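Side-chain contact in SAM-dependent O-methyltransferase (Leptospira interrogans, PDB 2HNK), which binds S-adenosylhomocysteine on a modified Rossmann fold and probably transfers methyl groups from S-adenosylmethionine to a hydroxyl oxygen of its substrate: residues Y15-R18 against N19-E23. Residues are numbered along the deposited sequence; the frame is centred on the assembly and turned at random.
Sequences YIFR and NSVRE
The side-chain amide of N19 turns back on the helix and donates from ND2 to Y15 O, 2.8 Å away and nearly straight at 170°, with the acceptor in the amide plane. The same ND2 lies 3.3 Å above the centre of the Y15 ring, whose plane is only 24° from that of the amide. With CG anti to the backbone N (chi1 177°), the Y15 ring presents a face to the amide. A water joins Y15 OH to N19 OD1, while N205 of the second subunit also bonds the hydroxyl. This is the C-terminal end of helix 10-18, entering the link to helix 25-35; asparagine, short and with both donor and acceptor, suits the first residue to leave helical geometry, and side-chain donors of N19 and S20 supplement the backbone bonds. Two donors reach I16 O from opposite faces of its plane: N19 N and, at 2.7 Å, S20 OG, a hydroxyl one carbon from the backbone that chi1 of 66° turns back to the carbonyl. F17 O takes V21 N at 3.0 Å. Apolar contact is made by beta-branched V21, whose CG1 meets F17 CE1 obliquely at 3.4 Å; both side chains also touch E47 of helix 46-59.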
loop_
_atom_site.group_PDB
_atom_site.type_symbol
_atom_site.label_atom_id
_atom_site.label_comp_id
_atom_site.label_asym_id
_atom_site.label_seq_id
_atom_site.Cartn_x
_atom_site.Cartn_y
_atom_site.Cartn_z
ATOM N N TYR C 15 5.044 -7.792 -17.780
ATOM C CA TYR C 15 6.236 -7.163 -17.224
ATOM C C TYR C 15 6.123 -7.022 -15.693
ATOM O O TYR C 15 7.042 -7.401 -14.964
ATOM C CB TYR C 15 6.510 -5.798 -17.883
ATOM C CG TYR C 15 7.693 -5.090 -17.268
ATOM C CD1 TYR C 15 8.969 -5.213 -17.829
ATOM C CD2 TYR C 15 7.552 -4.329 -16.103
ATOM C CE1 TYR C 15 10.056 -4.589 -17.263
ATOM C CE2 TYR C 15 8.632 -3.703 -15.528
ATOM C CZ TYR C 15 9.887 -3.833 -16.112
ATOM O OH TYR C 15 10.974 -3.213 -15.554
ATOM N N ILE C 16 4.992 -6.484 -15.226
ATOM C CA ILE C 16 4.719 -6.331 -13.786
ATOM C C ILE C 16 4.868 -7.666 -13.043
ATOM O O ILE C 16 5.618 -7.763 -12.071
ATOM C CB ILE C 16 3.321 -5.706 -13.510
ATOM C CG1 ILE C 16 3.268 -4.259 -14.015
ATOM C CG2 ILE C 16 3.006 -5.744 -12.030
ATOM C CD1 ILE C 16 1.866 -3.670 -14.121
ATOM N N PHE C 17 4.159 -8.685 -13.529
ATOM C CA PHE C 17 4.254 -10.048 -13.019
ATOM C C PHE C 17 5.713 -10.514 -12.926
ATOM O O PHE C 17 6.165 -10.926 -11.865
ATOM C CB PHE C 17 3.434 -10.994 -13.909
ATOM C CG PHE C 17 3.399 -12.416 -13.422
ATOM C CD1 PHE C 17 2.564 -12.789 -12.375
ATOM C CD2 PHE C 17 4.190 -13.388 -14.020
ATOM C CE1 PHE C 17 2.524 -14.107 -11.919
ATOM C CE2 PHE C 17 4.160 -14.716 -13.573
ATOM C CZ PHE C 17 3.330 -15.071 -12.515
ATOM N N ARG C 18 6.442 -10.423 -14.033
ATOM C CA ARG C 18 7.813 -10.922 -14.108
ATOM C C ARG C 18 8.802 -10.151 -13.236
ATOM O O ARG C 18 9.889 -10.638 -12.959
ATOM C CB ARG C 18 8.293 -10.934 -15.555
ATOM C CG ARG C 18 7.708 -12.055 -16.383
ATOM C CD ARG C 18 8.333 -12.077 -17.770
ATOM N NE ARG C 18 7.567 -12.917 -18.692
ATOM C CZ ARG C 18 7.388 -12.652 -19.985
ATOM N NH1 ARG C 18 7.908 -11.553 -20.532
ATOM N NH2 ARG C 18 6.665 -13.479 -20.731
ATOM N N ASN C 19 8.407 -8.959 -12.799
ATOM C CA ASN C 19 9.260 -8.092 -11.999
ATOM C C ASN C 19 8.783 -7.829 -10.579
ATOM O O ASN C 19 9.328 -6.959 -9.905
ATOM C CB ASN C 19 9.464 -6.763 -12.719
ATOM C CG ASN C 19 10.413 -6.881 -13.870
ATOM O OD1 ASN C 19 11.623 -6.746 -13.704
ATOM N ND2 ASN C 19 9.876 -7.152 -15.051
ATOM N N SER C 20 7.776 -8.566 -10.116
ATOM C CA SER C 20 7.272 -8.356 -8.755
ATOM C C SER C 20 6.764 -9.625 -8.089
ATOM O O SER C 20 6.750 -9.721 -6.862
ATOM C CB SER C 20 6.180 -7.284 -8.732
ATOM O OG SER C 20 5.032 -7.714 -9.447
ATOM N N VAL C 21 6.351 -10.588 -8.892
ATOM C CA VAL C 21 5.689 -11.756 -8.367
ATOM C C VAL C 21 6.626 -12.948 -8.230
ATOM O O VAL C 21 7.150 -13.452 -9.200
ATOM C CB VAL C 21 4.416 -12.100 -9.153
ATOM C CG1 VAL C 21 4.007 -13.521 -8.896
ATOM C CG2 VAL C 21 3.301 -11.159 -8.781
ATOM N N ARG C 22 6.849 -13.365 -6.993
ATOM C CA ARG C 22 7.655 -14.534 -6.716
ATOM C C ARG C 22 6.788 -15.601 -6.046
ATOM O O ARG C 22 6.701 -15.668 -4.830
ATOM C CB ARG C 22 8.883 -14.189 -5.847
ATOM C CG ARG C 22 9.368 -12.720 -5.835
ATOM C CD ARG C 22 10.726 -12.512 -5.128
ATOM N NE ARG C 22 11.182 -11.124 -5.008
ATOM C CZ ARG C 22 11.901 -10.655 -3.983
ATOM N NH1 ARG C 22 12.227 -11.454 -2.983
ATOM N NH2 ARG C 22 12.293 -9.391 -3.949
ATOM N N GLU C 23 6.129 -16.422 -6.852
ATOM C CA GLU C 23 4.981 -17.194 -6.396
ATOM C C GLU C 23 5.352 -18.650 -6.135
ATOM O O GLU C 23 5.848 -19.325 -7.022
ATOM C CB GLU C 23 3.837 -17.098 -7.404
ATOM C CG GLU C 23 2.491 -17.529 -6.863
ATOM C CD GLU C 23 1.444 -17.743 -7.930
ATOM O OE1 GLU C 23 0.260 -17.667 -7.602
ATOM O OE2 GLU C 23 1.797 -17.991 -9.087
HETATM O O HOH W 1 13.020 -4.926 -15.301
HETATM O O HOH W 2 7.656 -13.918 -11.859
#